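Local atomic coordinates of phosphoribosylglycinamide synthetase (Anaerococcus prevotii, PDB entry 4DIM), a protein that probably acts as an ATP-dependent ligase of the ATP-grasp family, binding ATP and a divalent metal ion. Residues L20-H32 and E296-E308. Residues are numbered along the deposited sequence; the frame is centred on the assembly and turned at random.
Sequences LGLYKAAKELGIH and EYYKMIASMAISE
The ring of Tyr298 lies against the backbone of Gly21 and Leu22, where the first helix of the N-terminal Rossmann-like domain (strand order 3-2-1-4) meets helix 297-305, a helix that also packs on strand 194-203 of the large antiparallel sheet. Gly21 CA sits 3.8 Å from the ring centroid, 11° off its normal, a CH-pi contact over the face, and the peptide running on to Leu22 N covers the same face. With no side chain on Gly21, its CA and carbonyl carbon themselves lie over the ring, the carbonyl carbon above its centre. The Tyr298 hydroxyl is hydrogen-bonded to Glu287. The two helix axes cross at -72°. Ala25 CB makes an apolar contact with Tyr298 CB at 3.5 Å. Leu22 CD1 packs on Ile301 CG2 at 3.8 Å, brought there by a chi1 of -173° that sets CG opposite the backbone N, and the same CD1 also meets Ala302 CB. The methyl of Ala302 is shared, meeting Leu29 CD1 from the far end of helix 20-29. Lys299 runs out extended past Ala25 and Leu29, its CD 3.9 Å from Leu29 CD2; the Lys299 and Glu28 side chains cross at about a right angle, CE packing on Glu28 CB. Its NZ bridges to Glu296 OE2 at 2.9 Å, approaching from above the carboxylate plane, while Glu28 adds a more distant negative charge. Beyond the Schellman turn at Gly30, Ile31 also touches Leu10 of strand 9-13 and reaches Ile306 tip to tip, CD1 to CD1 at 3.8 Å.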
loop_
_atom_site.group_PDB
_atom_site.type_symbol
_atom_site.label_atom_id
_atom_site.label_comp_id
_atom_site.label_asym_id
_atom_site.label_seq_id
_atom_site.Cartn_x
_atom_site.Cartn_y
_atom_site.Cartn_z
ATOM N N LEU A 20 -7.230 -11.103 -4.908
ATOM C CA LEU A 20 -7.398 -12.231 -5.815
ATOM C C LEU A 20 -6.297 -12.383 -6.867
ATOM O O LEU A 20 -6.226 -13.442 -7.486
ATOM C CB LEU A 20 -8.795 -12.272 -6.489
ATOM C CG LEU A 20 -9.313 -11.192 -7.434
ATOM C CD1 LEU A 20 -8.442 -11.043 -8.744
ATOM C CD2 LEU A 20 -10.768 -11.525 -7.829
ATOM N N GLY A 21 -5.452 -11.379 -7.053
ATOM C CA GLY A 21 -4.391 -11.428 -8.053
ATOM C C GLY A 21 -3.292 -12.403 -7.701
ATOM O O GLY A 21 -2.732 -13.095 -8.563
ATOM N N LEU A 22 -2.981 -12.450 -6.425
ATOM C CA LEU A 22 -1.979 -13.360 -5.941
ATOM C C LEU A 22 -2.502 -14.801 -5.916
ATOM O O LEU A 22 -1.729 -15.727 -6.167
ATOM C CB LEU A 22 -1.550 -12.884 -4.587
ATOM C CG LEU A 22 -0.423 -13.565 -3.939
ATOM C CD1 LEU A 22 0.853 -13.435 -4.767
ATOM C CD2 LEU A 22 -0.219 -12.986 -2.609
ATOM N N TYR A 23 -3.806 -14.994 -5.671
ATOM C CA TYR A 23 -4.441 -16.312 -5.731
ATOM C C TYR A 23 -4.462 -16.803 -7.173
ATOM O O TYR A 23 -4.239 -17.980 -7.444
ATOM C CB TYR A 23 -5.870 -16.273 -5.154
ATOM C CG TYR A 23 -5.924 -16.234 -3.646
ATOM C CD1 TYR A 23 -5.915 -17.412 -2.893
ATOM C CD2 TYR A 23 -6.009 -15.032 -2.966
ATOM C CE1 TYR A 23 -5.946 -17.383 -1.498
ATOM C CE2 TYR A 23 -6.055 -14.991 -1.568
ATOM C CZ TYR A 23 -6.058 -16.174 -0.841
ATOM O OH TYR A 23 -6.049 -16.165 0.529
ATOM N N LYS A 24 -4.717 -15.900 -8.098
ATOM C CA LYS A 24 -4.773 -16.219 -9.524
ATOM C C LYS A 24 -3.370 -16.612 -10.041
ATOM O O LYS A 24 -3.221 -17.613 -10.736
ATOM C CB LYS A 24 -5.329 -15.007 -10.303
ATOM C CG LYS A 24 -5.783 -15.361 -11.718
ATOM C CD LYS A 24 -5.820 -14.164 -12.670
ATOM C CE LYS A 24 -4.593 -14.068 -13.558
ATOM N NZ LYS A 24 -4.640 -12.896 -14.481
ATOM N N ALA A 25 -2.354 -15.839 -9.664
ATOM C CA ALA A 25 -0.966 -16.064 -10.083
ATOM C C ALA A 25 -0.441 -17.372 -9.549
ATOM O O ALA A 25 0.121 -18.166 -10.301
ATOM C CB ALA A 25 -0.088 -14.923 -9.618
ATOM N N ALA A 26 -0.653 -17.608 -8.261
ATOM C CA ALA A 26 -0.312 -18.890 -7.618
ATOM C C ALA A 26 -0.966 -20.080 -8.356
ATOM O O ALA A 26 -0.302 -21.075 -8.610
ATOM C CB ALA A 26 -0.761 -18.868 -6.175
ATOM N N LYS A 27 -2.239 -19.956 -8.754
ATOM C CA LYS A 27 -2.906 -21.019 -9.523
ATOM C C LYS A 27 -2.215 -21.183 -10.894
ATOM O O LYS A 27 -1.818 -22.291 -11.220
ATOM C CB LYS A 27 -4.409 -20.715 -9.712
ATOM C CG LYS A 27 -5.227 -21.943 -10.093
ATOM C CD LYS A 27 -6.735 -21.685 -10.168
ATOM C CE LYS A 27 -7.533 -22.979 -10.226
ATOM N NZ LYS A 27 -8.814 -22.838 -10.993
ATOM N N GLU A 28 -1.989 -20.075 -11.649
ATOM C CA GLU A 28 -1.322 -20.119 -12.961
ATOM C C GLU A 28 0.061 -20.814 -12.878
ATOM O O GLU A 28 0.464 -21.503 -13.815
ATOM C CB GLU A 28 -1.156 -18.705 -13.556
ATOM C CG GLU A 28 -2.425 -18.099 -14.138
ATOM C CD GLU A 28 -2.215 -16.742 -14.793
ATOM O OE1 GLU A 28 -2.137 -16.683 -16.043
ATOM O OE2 GLU A 28 -2.069 -15.742 -14.055
ATOM N N LEU A 29 0.777 -20.615 -11.760
ATOM C CA LEU A 29 2.074 -21.253 -11.509
ATOM C C LEU A 29 1.980 -22.744 -11.114
ATOM O O LEU A 29 2.999 -23.407 -11.085
ATOM C CB LEU A 29 2.802 -20.522 -10.372
ATOM C CG LEU A 29 3.327 -19.137 -10.664
ATOM C CD1 LEU A 29 3.857 -18.513 -9.413
ATOM C CD2 LEU A 29 4.416 -19.160 -11.685
ATOM N N GLY A 30 0.799 -23.224 -10.754
ATOM C CA GLY A 30 0.582 -24.591 -10.290
ATOM C C GLY A 30 0.798 -24.780 -8.795
ATOM O O GLY A 30 1.109 -25.888 -8.373
ATOM N N ILE A 31 0.594 -23.723 -7.971
ATOM C CA ILE A 31 0.804 -23.741 -6.509
ATOM C C ILE A 31 -0.510 -24.104 -5.826
ATOM O O ILE A 31 -1.565 -23.647 -6.253
ATOM C CB ILE A 31 1.359 -22.344 -6.007
ATOM C CG1 ILE A 31 2.731 -22.038 -6.599
ATOM C CG2 ILE A 31 1.416 -22.204 -4.466
ATOM C CD1 ILE A 31 3.265 -20.676 -6.209
ATOM N N HIS A 32 -0.428 -24.837 -4.711
ATOM C CA HIS A 32 -1.576 -25.238 -3.889
ATOM C C HIS A 32 -1.832 -24.128 -2.852
ATOM O O HIS A 32 -1.058 -23.960 -1.907
ATOM C CB HIS A 32 -1.294 -26.591 -3.213
ATOM C CG HIS A 32 -2.429 -27.087 -2.385
ATOM N ND1 HIS A 32 -3.298 -28.047 -2.863
ATOM C CD2 HIS A 32 -2.814 -26.722 -1.142
ATOM C CE1 HIS A 32 -4.176 -28.243 -1.893
ATOM N NE2 HIS A 32 -3.928 -27.456 -0.844
ATOM N N GLU A 296 5.113 -9.934 -14.830
ATOM C CA GLU A 296 4.173 -10.692 -13.990
ATOM C C GLU A 296 4.685 -10.586 -12.541
ATOM O O GLU A 296 5.564 -11.338 -12.117
ATOM C CB GLU A 296 4.092 -12.136 -14.478
ATOM C CG GLU A 296 3.522 -12.234 -15.880
ATOM C CD GLU A 296 3.426 -13.652 -16.395
ATOM O OE1 GLU A 296 4.453 -14.193 -16.875
ATOM O OE2 GLU A 296 2.323 -14.236 -16.281
ATOM N N TYR A 297 4.194 -9.576 -11.839
ATOM C CA TYR A 297 4.630 -9.163 -10.523
ATOM C C TYR A 297 3.986 -9.978 -9.415
ATOM O O TYR A 297 4.690 -10.321 -8.474
ATOM C CB TYR A 297 4.317 -7.688 -10.385
ATOM C CG TYR A 297 4.928 -7.021 -9.188
ATOM C CD1 TYR A 297 6.291 -7.104 -8.942
ATOM C CD2 TYR A 297 4.173 -6.181 -8.377
ATOM C CE1 TYR A 297 6.879 -6.407 -7.889
ATOM C CE2 TYR A 297 4.738 -5.527 -7.293
ATOM C CZ TYR A 297 6.098 -5.617 -7.065
ATOM O OH TYR A 297 6.677 -4.906 -6.048
ATOM N N TYR A 298 2.706 -10.405 -9.543
ATOM C CA TYR A 298 2.163 -11.357 -8.570
ATOM C C TYR A 298 2.904 -12.655 -8.617
ATOM O O TYR A 298 2.915 -13.348 -7.610
ATOM C CB TYR A 298 0.691 -11.647 -8.772
ATOM C CG TYR A 298 -0.247 -10.492 -8.466
ATOM C CD1 TYR A 298 -0.456 -10.059 -7.156
ATOM C CD2 TYR A 298 -0.968 -9.859 -9.482
ATOM C CE1 TYR A 298 -1.338 -9.018 -6.876
ATOM C CE2 TYR A 298 -1.825 -8.804 -9.212
ATOM C CZ TYR A 298 -2.075 -8.444 -7.903
ATOM O OH TYR A 298 -3.053 -7.506 -7.677
ATOM N N LYS A 299 3.465 -13.028 -9.772
ATOM C CA LYS A 299 4.227 -14.266 -9.933
ATOM C C LYS A 299 5.565 -14.131 -9.283
ATOM O O LYS A 299 6.043 -15.102 -8.732
ATOM C CB LYS A 299 4.385 -14.657 -11.407
ATOM C CG LYS A 299 3.110 -15.255 -11.956
ATOM C CD LYS A 299 3.288 -15.836 -13.311
ATOM C CE LYS A 299 1.983 -16.413 -13.785
ATOM N NZ LYS A 299 2.063 -16.910 -15.176
HETATM N N MSE A 300 6.149 -12.924 -9.306
HETATM C CA MSE A 300 7.428 -12.622 -8.646
HETATM C C MSE A 300 7.234 -12.695 -7.149
HETATM O O MSE A 300 8.068 -13.269 -6.443
HETATM C CB MSE A 300 7.959 -11.222 -9.037
HETATM C CG MSE A 300 8.530 -11.158 -10.435
HETATM SE SE MSE A 300 8.822 -9.403 -11.099
HETATM C CE MSE A 300 10.165 -8.914 -9.794
ATOM N N ILE A 301 6.073 -12.197 -6.674
ATOM C CA ILE A 301 5.734 -12.244 -5.245
ATOM C C ILE A 301 5.539 -13.699 -4.783
ATOM O O ILE A 301 6.124 -14.103 -3.781
ATOM C CB ILE A 301 4.496 -11.383 -4.974
ATOM C CG1 ILE A 301 4.840 -9.895 -5.164
ATOM C CG2 ILE A 301 3.938 -11.643 -3.569
ATOM C CD1 ILE A 301 3.648 -8.991 -5.208
ATOM N N ALA A 302 4.710 -14.452 -5.491
ATOM C CA ALA A 302 4.371 -15.841 -5.139
ATOM C C ALA A 302 5.557 -16.767 -5.238
ATOM O O ALA A 302 5.736 -17.610 -4.368
ATOM C CB ALA A 302 3.261 -16.361 -6.057
ATOM N N SER A 303 6.341 -16.664 -6.315
ATOM C CA SER A 303 7.527 -17.515 -6.496
ATOM C C SER A 303 8.580 -17.221 -5.421
ATOM O O SER A 303 9.184 -18.143 -4.917
ATOM C CB SER A 303 8.136 -17.328 -7.884
ATOM O OG SER A 303 8.739 -16.053 -8.052
HETATM N N MSE A 304 8.796 -15.939 -5.076
HETATM C CA MSE A 304 9.758 -15.583 -4.046
HETATM C C MSE A 304 9.379 -16.231 -2.741
HETATM O O MSE A 304 10.230 -16.877 -2.101
HETATM C CB MSE A 304 9.828 -14.055 -3.882
HETATM C CG MSE A 304 11.011 -13.577 -2.994
HETATM SE SE MSE A 304 11.355 -11.677 -3.145
HETATM C CE MSE A 304 9.592 -11.005 -2.791
ATOM N N ALA A 305 8.080 -16.075 -2.360
ATOM C CA ALA A 305 7.493 -16.637 -1.135
ATOM C C ALA A 305 7.854 -18.078 -0.954
ATOM O O ALA A 305 8.288 -18.436 0.139
ATOM C CB ALA A 305 5.961 -16.519 -1.135
ATOM N N ILE A 306 7.645 -18.908 -1.997
ATOM C CA ILE A 306 7.864 -20.378 -1.903
ATOM C C ILE A 306 9.364 -20.806 -2.079
ATOM O O ILE A 306 9.620 -21.987 -2.355
ATOM C CB ILE A 306 6.945 -21.179 -2.896
ATOM C CG1 ILE A 306 7.257 -20.870 -4.392
ATOM C CG2 ILE A 306 5.488 -20.901 -2.597
ATOM C CD1 ILE A 306 6.720 -21.884 -5.388
ATOM N N SER A 307 10.331 -19.867 -1.882
ATOM C CA SER A 307 11.775 -20.104 -1.974
ATOM C C SER A 307 12.197 -20.425 -3.426
ATOM O O SER A 307 13.058 -21.269 -3.644
ATOM C CB SER A 307 12.217 -21.187 -0.989
ATOM O OG SER A 307 13.526 -20.942 -0.492
ATOM N N GLU A 308 11.590 -19.719 -4.418
ATOM C CA GLU A 308 11.974 -19.794 -5.831
ATOM C C GLU A 308 12.464 -18.394 -6.282
ATOM O O GLU A 308 12.407 -17.425 -5.508
ATOM C CB GLU A 308 10.840 -20.323 -6.733
ATOM C CG GLU A 308 10.477 -21.778 -6.492
ATOM C CD GLU A 308 11.581 -22.809 -6.661
ATOM O OE1 GLU A 308 11.524 -23.840 -5.952
ATOM O OE2 GLU A 308 12.505 -22.587 -7.479
#